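Local coordinates for increased recombination centers protein 6 (Saccharomyces cerevisiae, PDB 3UC9), which acts as a clathrin coat accessory factor related to small G proteins and is involved in gross chromosomal rearrangements and telomere healing, at residues A[33-36]-A[37-40]; A[123-126]-A[127-130]; A[141-144]-A[145-149]. One frame throughout, in Å; residues are numbered along the deposited sequence.

Contact 1 of 3, residues A[33-36]-A[37-40]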
ATOM      1  N   LEU A  33       5.870  -3.169  -1.986  1.00 15.27           N
ATOM      2  CA  LEU A  33       7.235  -3.269  -1.494  1.00 17.18           C
ATOM      3  C   LEU A  33       7.293  -4.271  -0.337  1.00 17.39           C
ATOM      4  O   LEU A  33       6.350  -4.362   0.458  1.00 18.38           O
ATOM      5  CB  LEU A  33       7.691  -1.896  -0.998  1.00 17.91           C
ATOM      6  CG  LEU A  33       9.065  -1.761  -0.333  1.00 20.96           C
ATOM      7  CD1 LEU A  33      10.162  -1.891  -1.378  1.00 21.65           C
ATOM      8  CD2 LEU A  33       9.194  -0.440   0.445  1.00 23.15           C
ATOM      9  N   SER A  34       8.390  -5.022  -0.254  1.00 16.80           N
ATOM     10  CA  SER A  34       8.704  -5.798   0.948  1.00 17.25           C
ATOM     11  C   SER A  34      10.191  -5.746   1.226  1.00 17.79           C
ATOM     12  O   SER A  34      10.986  -5.538   0.312  1.00 18.38           O
ATOM     13  CB  SER A  34       8.264  -7.252   0.793  1.00 19.40           C
ATOM     14  OG  SER A  34       9.029  -7.933  -0.191  1.00 19.36           O
ATOM     15  N   ASP A  35      10.576  -5.913   2.489  1.00 16.85           N
ATOM     16  CA  ASP A  35      11.967  -6.244   2.772  1.00 18.70           C
ATOM     17  C   ASP A  35      12.222  -7.692   2.327  1.00 18.86           C
ATOM     18  O   ASP A  35      11.281  -8.511   2.241  1.00 18.13           O
ATOM     19  CB  ASP A  35      12.389  -5.978   4.234  1.00 19.10           C
ATOM     20  CG  ASP A  35      11.408  -6.516   5.263  1.00 21.44           C
ATOM     21  OD1 ASP A  35      10.193  -6.273   5.128  1.00 24.21           O
ATOM     22  OD2 ASP A  35      11.866  -7.146   6.241  1.00 23.18           O
ATOM     23  N   HIS A  36      13.486  -7.994   2.050  1.00 18.31           N
ATOM     24  CA  HIS A  36      13.876  -9.237   1.362  1.00 20.26           C
ATOM     25  C   HIS A  36      13.300 -10.528   1.933  1.00 20.50           C
ATOM     26  O   HIS A  36      12.883 -11.388   1.161  1.00 19.58           O
ATOM     27  CB  HIS A  36      15.400  -9.371   1.266  1.00 21.79           C
ATOM     28  CG  HIS A  36      16.020  -8.521   0.201  1.00 26.72           C
ATOM     29  ND1 HIS A  36      15.429  -8.310  -1.026  1.00 31.88           N
ATOM     30  CD2 HIS A  36      17.201  -7.858   0.170  1.00 33.93           C
ATOM     31  CE1 HIS A  36      16.204  -7.527  -1.755  1.00 38.84           C
ATOM     32  NE2 HIS A  36      17.285  -7.236  -1.052  1.00 34.65           N
ATOM     33  N   PRO A  37      13.278 -10.682   3.276  1.00 18.99           N
ATOM     34  CA  PRO A  37      12.757 -11.936   3.811  1.00 19.83           C
ATOM     35  C   PRO A  37      11.302 -12.218   3.472  1.00 18.47           C
ATOM     36  O   PRO A  37      10.891 -13.373   3.521  1.00 20.78           O
ATOM     37  CB  PRO A  37      12.922 -11.778   5.332  1.00 21.22           C
ATOM     38  CG  PRO A  37      14.014 -10.780   5.498  1.00 21.42           C
ATOM     39  CD  PRO A  37      13.891  -9.847   4.323  1.00 20.00           C
ATOM     40  N   HIS A  38      10.524 -11.185   3.138  1.00 17.83           N
ATOM     41  CA  HIS A  38       9.099 -11.367   2.841  1.00 16.76           C
ATOM     42  C   HIS A  38       8.761 -11.282   1.355  1.00 17.05           C
ATOM     43  O   HIS A  38       7.605 -11.093   0.997  1.00 16.01           O
ATOM     44  CB  HIS A  38       8.274 -10.368   3.656  1.00 17.72           C
ATOM     45  CG  HIS A  38       8.677 -10.324   5.093  1.00 16.14           C
ATOM     46  ND1 HIS A  38       8.525 -11.400   5.943  1.00 20.91           N
ATOM     47  CD2 HIS A  38       9.298  -9.360   5.810  1.00 18.78           C
ATOM     48  CE1 HIS A  38       9.007 -11.083   7.133  1.00 21.40           C
ATOM     49  NE2 HIS A  38       9.490  -9.852   7.075  1.00 17.98           N
ATOM     50  N   ASN A  39       9.763 -11.445   0.485  1.00 17.12           N
ATOM     51  CA  ASN A  39       9.525 -11.351  -0.955  1.00 17.29           C
ATOM     52  C   ASN A  39       8.530 -12.390  -1.439  1.00 17.97           C
ATOM     53  O   ASN A  39       7.669 -12.076  -2.268  1.00 19.58           O
ATOM     54  CB  ASN A  39      10.828 -11.460  -1.768  1.00 17.20           C
ATOM     55  CG  ASN A  39      11.689 -10.207  -1.662  1.00 18.06           C
ATOM     56  OD1 ASN A  39      11.188  -9.135  -1.321  1.00 17.71           O
ATOM     57  ND2 ASN A  39      12.980 -10.334  -1.958  1.00 18.05           N
ATOM     58  N   PHE A  40       8.631 -13.619  -0.936  1.00 17.25           N
ATOM     59  CA  PHE A  40       7.739 -14.670  -1.410  1.00 18.66           C
ATOM     60  C   PHE A  40       6.300 -14.418  -0.995  1.00 19.65           C
ATOM     61  O   PHE A  40       5.381 -14.570  -1.815  1.00 20.98           O
ATOM     62  CB  PHE A  40       8.164 -16.071  -0.953  1.00 19.73           C
ATOM     63  CG  PHE A  40       7.250 -17.159  -1.456  1.00 19.30           C
ATOM     64  CD1 PHE A  40       7.194 -17.466  -2.811  1.00 17.44           C
ATOM     65  CD2 PHE A  40       6.413 -17.839  -0.588  1.00 18.61           C
ATOM     66  CE1 PHE A  40       6.345 -18.437  -3.283  1.00 20.72           C
ATOM     67  CE2 PHE A  40       5.553 -18.815  -1.059  1.00 20.29           C
ATOM     68  CZ  PHE A  40       5.523 -19.124  -2.399  1.00 21.78           C
TER
HETATM   69  O   HOH W   1      10.735  -8.083   8.484  1.00 13.89           O
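His36 and Asn39 lie side by side across one tight turn, where strand 29-35 runs into helix 39-50. The ring and the amide point the same way, their planes 85° apart, and Asn39 ND2 comes in at the ring edge to give a weak hydrogen bond to His36 ND1 (3.3 Å). In the backbone, Asn39 N bonds to His36 O (3.2 Å) from above the carbonyl plane, and His38 N to Asp35 O at 2.9 Å. Pro37, with no N-H to give, sits at the bend and lays its CB over the centre of the His38 ring. At the edge of that ring, in its plane, Asp35 OD1 stands 3.3 Å from His38 CD2, while a water joins Asp35 OD2 to His38 NE2; Thr110 OG1, on the adjacent strand 103-110, bonds OD1. The Asn39 amide turns its other end inward, with OD1 2.7 Å from Ser34 OG and bonded to Ser80 OG; Lys42 NZ bonds Ser34 OG. An alanine here would lose both ends of this amide, and His36 ND1 and Ser80 OG would probably be left short of a partner. In a fold related to small G proteins the turn probably corresponds in position to the P-loop, though residues 35-39 contain no glycine. If the weak bond from the amide is real, His36 ND1, with Ser80 OG as a second weak partner, probably carries no proton.

Contact 2 of 3, residues A[123-126]-A[127-130]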
ATOM      1  N   GLN A 123       8.086  11.129   8.388  1.00 19.35           N
ATOM      2  CA  GLN A 123       8.938  11.663   7.336  1.00 19.31           C
ATOM      3  C   GLN A 123       8.530  11.174   5.938  1.00 18.03           C
ATOM      4  O   GLN A 123       8.603  11.925   4.971  1.00 18.88           O
ATOM      5  CB  GLN A 123      10.380  11.270   7.603  1.00 19.67           C
ATOM      6  CG  GLN A 123      10.976  11.976   8.778  1.00 22.19           C
ATOM      7  CD  GLN A 123      12.368  11.481   9.059  1.00 23.31           C
ATOM      8  OE1 GLN A 123      13.345  12.077   8.612  1.00 22.54           O
ATOM      9  NE2 GLN A 123      12.467  10.360   9.775  1.00 21.57           N
ATOM     10  N   PHE A 124       8.128   9.912   5.843  1.00 17.30           N
ATOM     11  CA  PHE A 124       7.635   9.361   4.589  1.00 18.04           C
ATOM     12  C   PHE A 124       6.405  10.128   4.104  1.00 17.87           C
ATOM     13  O   PHE A 124       6.322  10.510   2.930  1.00 17.53           O
ATOM     14  CB  PHE A 124       7.279   7.890   4.762  1.00 17.35           C
ATOM     15  CG  PHE A 124       6.852   7.212   3.483  1.00 18.90           C
ATOM     16  CD1 PHE A 124       7.793   6.762   2.570  1.00 23.73           C
ATOM     17  CD2 PHE A 124       5.511   7.027   3.193  1.00 22.37           C
ATOM     18  CE1 PHE A 124       7.401   6.138   1.391  1.00 22.55           C
ATOM     19  CE2 PHE A 124       5.115   6.403   2.022  1.00 23.98           C
ATOM     20  CZ  PHE A 124       6.060   5.963   1.118  1.00 21.25           C
ATOM     21  N   MET A 125       5.449  10.333   5.006  1.00 16.95           N
ATOM     22  CA  MET A 125       4.194  10.992   4.639  1.00 17.80           C
ATOM     23  C   MET A 125       4.402  12.457   4.262  1.00 19.37           C
ATOM     24  O   MET A 125       3.757  12.951   3.352  1.00 18.39           O
ATOM     25  CB  MET A 125       3.167  10.863   5.765  1.00 17.88           C
ATOM     26  CG  MET A 125       2.745   9.444   6.060  1.00 18.28           C
ATOM     27  SD  MET A 125       2.261   8.439   4.649  1.00 21.39           S
ATOM     28  CE  MET A 125       0.985   9.486   3.959  1.00 21.56           C
ATOM     29  N   ILE A 126       5.310  13.155   4.943  1.00 19.86           N
ATOM     30  CA  ILE A 126       5.644  14.527   4.550  1.00 22.13           C
ATOM     31  C   ILE A 126       6.033  14.612   3.064  1.00 22.65           C
ATOM     32  O   ILE A 126       5.655  15.563   2.369  1.00 23.15           O
ATOM     33  CB  ILE A 126       6.789  15.128   5.420  1.00 24.63           C
ATOM     34  CG1 ILE A 126       6.367  15.266   6.889  1.00 27.20           C
ATOM     35  CG2 ILE A 126       7.232  16.483   4.885  1.00 26.77           C
ATOM     36  CD1 ILE A 126       5.026  15.908   7.103  1.00 33.05           C
ATOM     37  N   ALA A 127       6.780  13.623   2.584  1.00 20.23           N
ATOM     38  CA  ALA A 127       7.271  13.603   1.207  1.00 20.65           C
ATOM     39  C   ALA A 127       6.222  13.087   0.217  1.00 19.16           C
ATOM     40  O   ALA A 127       6.303  13.388  -0.971  1.00 20.62           O
ATOM     41  CB  ALA A 127       8.560  12.749   1.106  1.00 19.84           C
ATOM     42  N   ALA A 128       5.266  12.292   0.696  1.00 17.63           N
ATOM     43  CA  ALA A 128       4.270  11.663  -0.182  1.00 16.92           C
ATOM     44  C   ALA A 128       3.310  12.707  -0.752  1.00 16.92           C
ATOM     45  O   ALA A 128       3.052  13.752  -0.140  1.00 16.96           O
ATOM     46  CB  ALA A 128       3.462  10.583   0.566  1.00 16.42           C
ATOM     47  N   HIS A 129       2.791  12.421  -1.942  1.00 15.18           N
ATOM     48  CA  HIS A 129       1.651  13.153  -2.454  1.00 16.27           C
ATOM     49  C   HIS A 129       0.508  12.958  -1.462  1.00 15.14           C
ATOM     50  O   HIS A 129       0.345  11.884  -0.871  1.00 14.57           O
ATOM     51  CB  HIS A 129       1.261  12.647  -3.848  1.00 14.94           C
ATOM     52  CG  HIS A 129       0.239  13.494  -4.544  1.00 17.37           C
ATOM     53  ND1 HIS A 129      -1.098  13.462  -4.215  1.00 14.74           N
ATOM     54  CD2 HIS A 129       0.357  14.397  -5.545  1.00 17.70           C
ATOM     55  CE1 HIS A 129      -1.760  14.310  -4.982  1.00 18.97           C
ATOM     56  NE2 HIS A 129      -0.902  14.885  -5.805  1.00 17.70           N
ATOM     57  N   ARG A 130      -0.271  14.015  -1.289  1.00 16.19           N
ATOM     58  CA  ARG A 130      -1.318  14.077  -0.270  1.00 14.88           C
ATOM     59  C   ARG A 130      -2.498  13.121  -0.505  1.00 13.62           C
ATOM     60  O   ARG A 130      -3.254  12.867   0.418  1.00 14.58           O
ATOM     61  CB  ARG A 130      -1.812  15.538  -0.133  1.00 15.30           C
ATOM     62  CG  ARG A 130      -0.771  16.532   0.440  1.00 16.82           C
ATOM     63  CD  ARG A 130      -0.694  16.512   1.983  1.00 18.76           C
ATOM     64  NE  ARG A 130      -0.363  15.183   2.488  1.00 18.11           N
ATOM     65  CZ  ARG A 130       0.867  14.685   2.614  1.00 18.29           C
ATOM     66  NH1 ARG A 130       1.943  15.410   2.318  1.00 18.14           N
ATOM     67  NH2 ARG A 130       1.023  13.440   3.051  1.00 18.32           N
TER
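Met125 O, in the last turn of helix 121-127, is gripped by the guanidinium of Arg130, an arginine side chain folded back onto a main-chain carbonyl at a helix C-terminus in a Rossmann-like fold. Of the side-chain bonds, NH2 is the shorter and straighter, 2.8 Å from Met125 O at 161°, and NH1 follows at 3.2 Å. Both nitrogens reach the one oxygen end-on and from the same face of its carbonyl plane, and the oxygen itself lies practically in the guanidinium plane. The arginine chain, bent at chi2 (-83°) and chi3 (58°), curls back over the turn to bring the group there; its NH2 also bonds Asn161 OD1, which ties the helix end to the loop before strand 163-167. A positive charge beside the C-terminal carbonyls probably suits the negative end of the helix.

The backbone bonds across the turn are all weak, consistent with the helix ending here. Ala127 N is shared between Gln123 O and Phe124 O, and Ala128 N between Phe124 O (3.0 Å) and Met125 O (3.1 Å), before Ala128 leaves helical geometry.

Apolar packing across the turn is slight: Met125 CE lies 4.3 Å from Ala128 CB. Met125, bent at both chi2 and chi3, also packs on Phe159 and puts its SD in the plane of the Phe124 ring, at the edge. A separate van der Waals approach sets Met125 CE 4.1 Å from Arg130 NH2.

Contact 3 of 3, residues A[141-144]-A[145-149]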
ATOM      1  N   GLU A 141       2.471 -13.166  12.666  1.00 32.73           N
ATOM      2  CA  GLU A 141       1.218 -13.741  13.160  1.00 35.45           C
ATOM      3  C   GLU A 141       1.014 -13.591  14.674  1.00 36.31           C
ATOM      4  O   GLU A 141      -0.077 -13.865  15.178  1.00 36.37           O
ATOM      5  CB  GLU A 141       1.118 -15.214  12.733  1.00 37.24           C
ATOM      6  CG  GLU A 141       1.256 -15.399  11.210  1.00 40.03           C
ATOM      7  CD  GLU A 141       0.741 -16.736  10.695  1.00 47.07           C
ATOM      8  OE1 GLU A 141       0.502 -17.646  11.516  1.00 50.58           O
ATOM      9  OE2 GLU A 141       0.571 -16.871   9.458  1.00 48.37           O
ATOM     10  N   GLU A 142       2.046 -13.144  15.392  1.00 36.54           N
ATOM     11  CA  GLU A 142       1.943 -12.908  16.838  1.00 38.43           C
ATOM     12  C   GLU A 142       1.298 -11.559  17.180  1.00 36.74           C
ATOM     13  O   GLU A 142       0.934 -11.326  18.333  1.00 36.89           O
ATOM     14  CB  GLU A 142       3.324 -12.996  17.500  1.00 39.69           C
ATOM     15  CG  GLU A 142       3.287 -13.298  19.006  1.00 47.30           C
ATOM     16  CD  GLU A 142       4.659 -13.206  19.666  1.00 53.92           C
ATOM     17  OE1 GLU A 142       5.629 -13.789  19.127  1.00 57.03           O
ATOM     18  OE2 GLU A 142       4.766 -12.553  20.730  1.00 58.38           O
ATOM     19  N   VAL A 143       1.171 -10.668  16.193  1.00 33.01           N
ATOM     20  CA  VAL A 143       0.563  -9.355  16.412  1.00 31.70           C
ATOM     21  C   VAL A 143      -0.957  -9.498  16.399  1.00 31.79           C
ATOM     22  O   VAL A 143      -1.532  -9.981  15.422  1.00 31.38           O
ATOM     23  CB  VAL A 143       0.991  -8.334  15.330  1.00 29.87           C
ATOM     24  CG1 VAL A 143       0.281  -6.999  15.529  1.00 30.66           C
ATOM     25  CG2 VAL A 143       2.509  -8.144  15.339  1.00 27.62           C
ATOM     26  N   GLU A 144      -1.599  -9.094  17.488  1.00 32.16           N
ATOM     27  CA  GLU A 144      -3.050  -9.186  17.599  1.00 33.26           C
ATOM     28  C   GLU A 144      -3.689  -7.921  17.055  1.00 31.50           C
ATOM     29  O   GLU A 144      -3.035  -6.897  16.910  1.00 30.14           O
ATOM     30  CB  GLU A 144      -3.473  -9.391  19.056  1.00 35.86           C
ATOM     31  CG  GLU A 144      -2.885 -10.631  19.707  1.00 40.07           C
ATOM     32  CD  GLU A 144      -3.511 -11.935  19.223  1.00 47.28           C
ATOM     33  OE1 GLU A 144      -4.436 -11.905  18.384  1.00 48.11           O
ATOM     34  OE2 GLU A 144      -3.070 -13.004  19.699  1.00 52.00           O
ATOM     35  N   GLN A 145      -4.982  -7.990  16.782  1.00 31.11           N
ATOM     36  CA  GLN A 145      -5.691  -6.849  16.211  1.00 29.73           C
ATOM     37  C   GLN A 145      -5.670  -5.616  17.119  1.00 29.53           C
ATOM     38  O   GLN A 145      -5.662  -4.497  16.621  1.00 27.03           O
ATOM     39  CB  GLN A 145      -7.127  -7.225  15.859  1.00 30.42           C
ATOM     40  CG  GLN A 145      -7.877  -6.168  15.047  1.00 27.11           C
ATOM     41  CD  GLN A 145      -7.220  -5.863  13.719  1.00 25.62           C
ATOM     42  OE1 GLN A 145      -6.751  -6.757  13.029  1.00 26.50           O
ATOM     43  NE2 GLN A 145      -7.185  -4.589  13.355  1.00 25.87           N
ATOM     44  N   ASP A 146      -5.655  -5.807  18.437  1.00 29.93           N
ATOM     45  CA  ASP A 146      -5.594  -4.661  19.355  1.00 31.35           C
ATOM     46  C   ASP A 146      -4.340  -3.809  19.121  1.00 29.72           C
ATOM     47  O   ASP A 146      -4.390  -2.586  19.214  1.00 29.20           O
ATOM     48  CB  ASP A 146      -5.644  -5.116  20.821  1.00 34.02           C
ATOM     49  CG  ASP A 146      -7.017  -5.647  21.229  1.00 39.39           C
ATOM     50  OD1 ASP A 146      -7.967  -5.576  20.423  1.00 43.42           O
ATOM     51  OD2 ASP A 146      -7.150  -6.138  22.372  1.00 48.65           O
ATOM     52  N   GLU A 147      -3.227  -4.461  18.807  1.00 28.54           N
ATOM     53  CA  GLU A 147      -1.973  -3.762  18.537  1.00 27.73           C
ATOM     54  C   GLU A 147      -2.059  -2.958  17.241  1.00 26.15           C
ATOM     55  O   GLU A 147      -1.615  -1.806  17.186  1.00 23.23           O
ATOM     56  CB  GLU A 147      -0.816  -4.765  18.481  1.00 28.65           C
ATOM     57  CG  GLU A 147       0.566  -4.140  18.395  1.00 30.62           C
ATOM     58  CD  GLU A 147       1.689  -5.153  18.596  1.00 33.42           C
ATOM     59  OE1 GLU A 147       1.492  -6.142  19.333  1.00 34.48           O
ATOM     60  OE2 GLU A 147       2.778  -4.947  18.023  1.00 29.94           O
ATOM     61  N   ILE A 148      -2.639  -3.573  16.209  1.00 24.13           N
ATOM     62  CA  ILE A 148      -2.919  -2.907  14.941  1.00 21.75           C
ATOM     63  C   ILE A 148      -3.875  -1.726  15.148  1.00 22.72           C
ATOM     64  O   ILE A 148      -3.649  -0.633  14.634  1.00 19.57           O
ATOM     65  CB  ILE A 148      -3.562  -3.903  13.936  1.00 20.40           C
ATOM     66  CG1 ILE A 148      -2.580  -5.028  13.551  1.00 20.82           C
ATOM     67  CG2 ILE A 148      -4.089  -3.176  12.705  1.00 19.26           C
ATOM     68  CD1 ILE A 148      -1.229  -4.547  13.009  1.00 20.33           C
ATOM     69  N   ASP A 149      -4.947  -1.962  15.907  1.00 23.68           N
ATOM     70  CA  ASP A 149      -5.942  -0.926  16.200  1.00 25.03           C
ATOM     71  C   ASP A 149      -5.309   0.320  16.822  1.00 25.68           C
ATOM     72  O   ASP A 149      -5.683   1.442  16.469  1.00 26.97           O
ATOM     73  CB  ASP A 149      -7.023  -1.452  17.150  1.00 26.81           C
ATOM     74  CG  ASP A 149      -7.995  -2.424  16.492  1.00 26.70           C
ATOM     75  OD1 ASP A 149      -8.084  -2.509  15.255  1.00 27.83           O
ATOM     76  OD2 ASP A 149      -8.708  -3.108  17.263  1.00 33.03           O
TER
HETATM   77  O   HOH W   2      -0.218  -8.041  19.871  1.00 19.40           O
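The carboxylate of Glu147 presents one face to Val143, whose CG1 stands squarely above Glu147 CD at 3.8 Å and about equally far from the two oxygens. Val143 belongs to a hydrophobic staple at the N-terminus of helix 145-155. At the edge of the same carboxylate a water gives a proton to Glu147 OE1 (2.6 Å), lying somewhat off the plane on the side of Val143. The second flat group, the amide of Gln145, meets Asp149 one turn on: NE2 donates to Asp149 OD1 at 3.0 Å and 171°, nearly within the amide's own plane but from above the plane of the carboxylate, 46° out of it.

The helix links two parallel strands of the Rossmann-like sheet, with Glu144 at its N-cap. Val143 just before the cap and Ile148 in the first turn form the staple, crossing at about a right angle. Ile148 lies on strand 163-167 through Phe165 and on Ile112 of helix 112-115, so the staple lies between the loop, helix 112-115 and the sheet.

The water on Glu147 OE1 also accepts from Glu144 N (2.9 Å). The third residue of the helix thus serves the N-cap amide through water, where a capping box would bond directly. OE1 has a second, charged partner in Arg113, whose salt bridge probably fixes the carboxylate and offsets its charge. Glu147 CG, anti to the backbone N (chi1 -172°), starts an extended chain that carries the acid back over the loop. Glu144 O receives weak bonds from Glu147 N (3.1 Å) and Ile148 N (3.4 Å). In the staple itself, Val143 CG1 meets Ile148 CD1 at 3.8 Å.

All three contacts are chain turns at the rim of one mixed sheet, met in the order 1, 2, 3. Contact 1 leaves strand 29-35 for helix 39-50; contact 2 ends helix 121-127 ahead of strand 133-138; contact 3 follows that strand and opens helix 145-155. Their centres lie about 22 Å (1 and 2), 20 Å (1 and 3) and 25 Å (2 and 3) apart, and none touches another. Contacts 1 and 3 follow the C-terminal ends of parallel strands, where small G proteins bind nucleotide, though neither contact includes one here; contact 2 lies toward the N-terminal end of strand 133-138. Each lies at a different helix end of the Rossmann-like fold.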